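Local atomic coordinates of L-asparaginase 1 (Escherichia coli, PDB entry 6NXC), a protein that catalyses the hydrolysis of L-asparagine to L-aspartate and ammonium as an allosteric homotetramer, activated by asparagine bound at a second site. Residues S347-L350 / R351-T355; D319-V322 / E323-L326. The protein carries 1 engineered substitution. All coordinates share one frame; numbering follows the deposited sequence.

Interaction 1 of 2, residues S347-L350 / R351-T355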
ATOM      1  N   SER B 347      16.570   6.041 -25.602  1.00 24.40           N
ATOM      2  CA  SER B 347      15.999   6.958 -24.575  1.00 25.65           C
ATOM      3  C   SER B 347      14.709   7.633 -25.069  1.00 24.67           C
ATOM      4  O   SER B 347      14.217   8.541 -24.409  1.00 25.79           O
ATOM      5  CB  SER B 347      17.033   7.988 -24.166  1.00 34.30           C
ATOM      6  OG  SER B 347      17.402   8.738 -25.296  1.00 34.94           O
ATOM      7  N   GLN B 348      14.137   7.207 -26.171  1.00 19.82           N
ATOM      8  CA  GLN B 348      12.906   7.767 -26.781  1.00 20.70           C
ATOM      9  C   GLN B 348      11.740   6.871 -26.358  1.00 18.61           C
ATOM     10  O   GLN B 348      11.953   5.618 -26.143  1.00 19.61           O
ATOM     11  CB  GLN B 348      13.009   7.860 -28.293  1.00 23.45           C
ATOM     12  CG  GLN B 348      13.939   8.917 -28.870  1.00 34.41           C
ATOM     13  CD  GLN B 348      13.905   8.951 -30.396  1.00 39.11           C
ATOM     14  OE1 GLN B 348      14.148   9.990 -30.998  1.00 56.20           O
ATOM     15  NE2 GLN B 348      13.608   7.843 -31.064  1.00 41.06           N
ATOM     16  N   ASN B 349      10.572   7.426 -26.095  1.00 22.79           N
ATOM     17  CA  ASN B 349       9.402   6.596 -25.750  1.00 21.79           C
ATOM     18  C   ASN B 349       8.825   6.027 -27.033  1.00 21.57           C
ATOM     19  O   ASN B 349       8.052   6.747 -27.710  1.00 20.43           O
ATOM     20  CB  ASN B 349       8.363   7.423 -24.987  1.00 19.17           C
ATOM     21  CG  ASN B 349       7.083   6.696 -24.679  1.00 23.41           C
ATOM     22  OD1 ASN B 349       7.146   5.499 -24.361  1.00 22.06           O
ATOM     23  ND2 ASN B 349       6.000   7.446 -24.471  1.00 22.37           N
ATOM     24  N   LEU B 350       9.047   4.744 -27.312  1.00 18.60           N
ATOM     25  CA  LEU B 350       8.599   4.108 -28.585  1.00 19.27           C
ATOM     26  C   LEU B 350       7.187   3.527 -28.449  1.00 22.31           C
ATOM     27  O   LEU B 350       6.443   3.541 -29.468  1.00 20.04           O
ATOM     28  CB  LEU B 350       9.605   3.016 -28.988  1.00 22.25           C
ATOM     29  CG  LEU B 350      11.024   3.486 -29.266  1.00 21.29           C
ATOM     30  CD1 LEU B 350      11.848   2.336 -29.846  1.00 24.96           C
ATOM     31  CD2 LEU B 350      11.049   4.667 -30.239  1.00 26.48           C
ATOM     32  N   ARG B 351       6.795   3.028 -27.264  1.00 19.37           N
ATOM     33  CA  ARG B 351       5.628   2.156 -27.042  1.00 17.19           C
ATOM     34  C   ARG B 351       5.013   2.357 -25.663  1.00 17.92           C
ATOM     35  O   ARG B 351       4.166   1.556 -25.323  1.00 17.04           O
ATOM     36  CB  ARG B 351       5.990   0.678 -27.207  1.00 20.15           C
ATOM     37  CG  ARG B 351       6.469   0.315 -28.611  1.00 20.91           C
ATOM     38  CD  ARG B 351       5.319   0.218 -29.642  1.00 22.98           C
ATOM     39  NE  ARG B 351       5.851  -0.509 -30.797  1.00 26.58           N
ATOM     40  CZ  ARG B 351       6.575   0.031 -31.778  1.00 35.22           C
ATOM     41  NH1 ARG B 351       6.755   1.337 -31.849  1.00 36.79           N
ATOM     42  NH2 ARG B 351       7.140  -0.732 -32.705  1.00 38.31           N
ATOM     43  N   GLY B 352       5.358   3.444 -24.970  1.00 15.74           N
ATOM     44  CA  GLY B 352       4.810   3.656 -23.622  1.00 17.37           C
ATOM     45  C   GLY B 352       5.668   3.094 -22.508  1.00 14.52           C
ATOM     46  O   GLY B 352       5.201   3.156 -21.387  1.00 16.34           O
ATOM     47  N   GLU B 353       6.876   2.700 -22.828  1.00 13.60           N
ATOM     48  CA  GLU B 353       7.804   2.012 -21.900  1.00 12.81           C
ATOM     49  C   GLU B 353       8.557   2.963 -21.014  1.00 16.07           C
ATOM     50  O   GLU B 353       9.106   2.527 -19.981  1.00 14.70           O
ATOM     51  CB  GLU B 353       8.840   1.132 -22.598  1.00 12.93           C
ATOM     52  CG  GLU B 353       9.899   1.860 -23.328  1.00 12.86           C
ATOM     53  CD  GLU B 353       9.478   2.368 -24.708  1.00 14.96           C
ATOM     54  OE1 GLU B 353      10.431   2.900 -25.387  1.00 19.05           O
ATOM     55  OE2 GLU B 353       8.274   2.253 -25.099  1.00 17.10           O
ATOM     56  N   LEU B 354       8.576   4.228 -21.341  1.00 14.46           N
ATOM     57  CA  LEU B 354       9.366   5.174 -20.559  1.00 16.92           C
ATOM     58  C   LEU B 354       8.687   6.554 -20.561  1.00 17.92           C
ATOM     59  O   LEU B 354       7.852   6.847 -21.477  1.00 20.10           O
ATOM     60  CB  LEU B 354      10.805   5.159 -21.059  1.00 21.36           C
ATOM     61  CG  LEU B 354      11.295   5.957 -22.249  1.00 21.70           C
ATOM     62  CD1 LEU B 354      11.190   7.519 -22.093  1.00 22.33           C
ATOM     63  CD2 LEU B 354      12.789   5.710 -22.398  1.00 25.69           C
ATOM     64  N   THR B 355       8.960   7.306 -19.520  1.00 20.21           N
ATOM     65  CA  THR B 355       8.316   8.618 -19.287  1.00 19.33           C
ATOM     66  C   THR B 355       9.296   9.710 -19.784  1.00 24.75           C
ATOM     67  O   THR B 355      10.405   9.864 -19.264  1.00 23.56           O
ATOM     68  CB  THR B 355       8.076   8.826 -17.779  1.00 26.47           C
ATOM     69  OG1 THR B 355       7.376   7.672 -17.253  1.00 25.95           O
ATOM     70  CG2 THR B 355       7.327  10.115 -17.564  1.00 25.99           C
TER
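E353 folds its carboxylate back onto the amides of L350 and R351, holding a tight turn at N349-G352 (5.9 Å from N349 CA to G352 CA) in the loop after helix 339-346. A chi1 of 71° and a bend at chi2 bring the carboxylate there. OE1 takes the N-H of L350 at 3.0 Å, almost straight (174°), on its syn side but somewhat out of the carboxylate plane. OE2 accepts from R351 N at 2.7 Å through its syn lone pair, so one carboxylate satisfies two consecutive amides. NZ of K328, on helix 322-333, forms a salt bridge with OE1 and is hydrogen-bonded to Q348 O; the shared ammonium probably offsets the repulsion between Q348 O and E353 OE1, acceptors 3.2 Å apart. A weak bond, bent to 127°, joins G352 N to N349 OD1 at 2.8 Å. The L354 methyls lie against the S347 and Q348 backbone, with CD1 4.0 Å from CB of N349. G352 O is bonded by R180 and R177, and R351 O by N179 ND2, tying the loop to the 177-180 region. The guanidinium of R351 is held chiefly by F123 O through NH2, while its NH1 reaches L350 O at 3.3 Å from above the carbonyl plane.

Interaction 2 of 2, residues D319-V322 / E323-L326. With ASN (asparagine), chain O.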
ATOM      1  N   ASP B 319      13.147   5.537 -16.769  1.00 15.09           N
ATOM      2  CA  ASP B 319      12.476   4.672 -15.746  1.00 15.03           C
ATOM      3  C   ASP B 319      12.141   3.306 -16.385  1.00 16.18           C
ATOM      4  O   ASP B 319      11.259   2.676 -15.874  1.00 17.99           O
ATOM      5  CB  ASP B 319      11.224   5.379 -15.256  1.00 16.95           C
ATOM      6  CG  ASP B 319      10.207   5.809 -16.305  1.00 19.55           C
ATOM      7  OD1 ASP B 319      10.566   6.005 -17.527  1.00 23.36           O
ATOM      8  OD2 ASP B 319       9.061   6.139 -15.868  1.00 20.05           O
ATOM      9  N   MET B 320      12.838   2.847 -17.442  1.00 13.11           N
ATOM     10  CA  MET B 320      12.543   1.506 -17.999  1.00 13.28           C
ATOM     11  C   MET B 320      12.892   0.402 -17.017  1.00 14.14           C
ATOM     12  O   MET B 320      13.950   0.443 -16.344  1.00 13.69           O
ATOM     13  CB  MET B 320      13.277   1.253 -19.309  1.00 14.69           C
ATOM     14  CG  MET B 320      12.763   2.132 -20.373  1.00 18.16           C
ATOM     15  SD  MET B 320      13.428   1.636 -22.063  1.00 19.79           S
ATOM     16  CE  MET B 320      15.134   2.108 -21.874  1.00 20.73           C
ATOM     17  N   THR B 321      12.089  -0.639 -17.084  1.00 14.54           N
ATOM     18  CA  THR B 321      12.394  -1.926 -16.425  1.00 17.29           C
ATOM     19  C   THR B 321      13.489  -2.637 -17.242  1.00 15.71           C
ATOM     20  O   THR B 321      13.808  -2.353 -18.434  1.00 16.56           O
ATOM     21  CB  THR B 321      11.135  -2.799 -16.406  1.00 15.95           C
ATOM     22  OG1 THR B 321      10.823  -3.001 -17.801  1.00 13.90           O
ATOM     23  CG2 THR B 321       9.938  -2.158 -15.712  1.00 16.43           C
ATOM     24  N   VAL B 322      14.156  -3.593 -16.625  1.00 14.80           N
ATOM     25  CA  VAL B 322      15.118  -4.451 -17.333  1.00 15.19           C
ATOM     26  C   VAL B 322      14.420  -5.253 -18.409  1.00 14.92           C
ATOM     27  O   VAL B 322      14.927  -5.368 -19.541  1.00 16.13           O
ATOM     28  CB  VAL B 322      15.772  -5.422 -16.338  1.00 16.94           C
ATOM     29  CG1 VAL B 322      16.599  -6.487 -17.042  1.00 22.99           C
ATOM     30  CG2 VAL B 322      16.609  -4.652 -15.357  1.00 20.03           C
ATOM     31  N   GLU B 323      13.173  -5.657 -18.109  1.00 15.34           N
ATOM     32  CA  GLU B 323      12.355  -6.414 -19.086  1.00 15.49           C
ATOM     33  C   GLU B 323      12.175  -5.557 -20.346  1.00 15.82           C
ATOM     34  O   GLU B 323      12.291  -6.090 -21.454  1.00 15.01           O
ATOM     35  CB  GLU B 323      10.997  -6.817 -18.458  1.00 14.36           C
ATOM     36  CG  GLU B 323      11.206  -7.818 -17.352  1.00 18.39           C
ATOM     37  CD  GLU B 323      11.355  -7.237 -15.944  1.00 20.17           C
ATOM     38  OE1 GLU B 323      10.968  -7.991 -14.988  1.00 20.31           O
ATOM     39  OE2 GLU B 323      11.900  -6.061 -15.730  1.00 19.02           O
ATOM     40  N   ALA B 324      11.752  -4.328 -20.170  1.00 13.24           N
ATOM     41  CA  ALA B 324      11.503  -3.464 -21.321  1.00 16.31           C
ATOM     42  C   ALA B 324      12.838  -3.170 -22.049  1.00 14.94           C
ATOM     43  O   ALA B 324      12.895  -3.068 -23.299  1.00 15.62           O
ATOM     44  CB  ALA B 324      10.819  -2.193 -20.910  1.00 16.32           C
ATOM     45  N   THR B 325      13.882  -2.841 -21.288  1.00 13.87           N
ATOM     46  CA  THR B 325      15.205  -2.501 -21.888  1.00 15.54           C
ATOM     47  C   THR B 325      15.802  -3.685 -22.722  1.00 13.51           C
ATOM     48  O   THR B 325      16.300  -3.500 -23.877  1.00 15.37           O
ATOM     49  CB  THR B 325      16.189  -2.067 -20.787  1.00 14.00           C
ATOM     50  OG1 THR B 325      15.553  -0.922 -20.179  1.00 17.68           O
ATOM     51  CG2 THR B 325      17.520  -1.684 -21.383  1.00 15.01           C
ATOM     52  N   LEU B 326      15.813  -4.903 -22.176  1.00 15.72           N
ATOM     53  CA  LEU B 326      16.289  -6.092 -22.842  1.00 16.74           C
ATOM     54  C   LEU B 326      15.527  -6.245 -24.161  1.00 17.39           C
ATOM     55  O   LEU B 326      16.198  -6.492 -25.209  1.00 16.37           O
ATOM     56  CB  LEU B 326      16.124  -7.310 -21.915  1.00 17.77           C
ATOM     57  CG  LEU B 326      16.706  -8.553 -22.541  1.00 23.72           C
ATOM     58  CD1 LEU B 326      18.227  -8.512 -22.500  1.00 26.06           C
ATOM     59  CD2 LEU B 326      16.169  -9.835 -21.973  1.00 23.54           C
TER
HETATM   60  N   ASN O9102      14.745  -2.315 -11.895  1.00 21.20           N
HETATM   61  CA  ASN O9102      14.463  -3.657 -11.221  1.00 21.02           C
HETATM   62  C   ASN O9102      15.542  -4.658 -11.655  1.00 28.09           C
HETATM   63  O   ASN O9102      16.676  -4.098 -11.970  1.00 24.01           O
HETATM   64  CB  ASN O9102      13.046  -4.140 -11.570  1.00 22.86           C
HETATM   65  CG  ASN O9102      12.857  -4.499 -13.038  1.00 21.02           C
HETATM   66  OD1 ASN O9102      13.545  -3.967 -13.888  1.00 18.58           O
HETATM   67  ND2 ASN O9102      12.033  -5.475 -13.339  1.00 19.45           N
HETATM   68  OXT ASN O9102      15.284  -5.956 -11.705  1.00 25.02           O
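The N-terminus of helix 322-333, capped by T321, forms one wall of the pocket in which asparagine is bound at the allosteric site. T321 OG1 accepts from A324 N at 2.9 Å (160°), the defining N-cap bond, with chi1 62° placing the hydroxyl between the residue's own N and C, within reach of A324 N. T321 O is gripped twice by T325, through the backbone N at 2.9 Å and through OG1, also at 2.9 Å, the two donors arriving from opposite faces of the carbonyl plane. The T325 hydroxyl also lies 3.3 Å from CB of M320, whose side chain crosses that of T325 at about a right angle. The next helical bond, L326 N to V322 O, is nearly straight at 173°. On the ligand side, V322 N points its hydrogen at OD1 of the asparagine (2.8 Å), and E323 OE2 lies a doubtfully short 2.5 Å from the ligand ND2. CG2 of V322 rests 3.4 Å from the ligand O. R260 NE and the carbonyls of T291 and C293 bind the ligand too, and A182, an engineered residue, lies close to E323. As modelled, V322 N faces the amide oxygen and E323 OE2 the nitrogen, a pairing that would suit a carboxamide, though the second contact cannot be taken at face value; the helix N-terminus probably helps polarise the oxygen.

Interaction 2 comes first along the chain, at the start of helix 322-333; interaction 1 follows in the loop beyond helix 339-346, so the rest of helix 322-333 and helix 339-346 lie between them. Their centres lie 10 Å apart and the two touch directly: T355 OG1 is 2.7 Å from D319 OD2, a probable hydrogen bond, and CB of L354 packs 3.7 Å from CG of M320. Helix 322-333 is common ground, for it carries the ligand-binding N-terminus and, further on, K328, which pairs with the 347-355 loop. R180 joins D319 to T355 as a shared partner. The loop contacts D319 and M320, just before the capping T321, and so lies in a second shell of the pocket, with the E353 side chain about 11 Å from a bound asparagine.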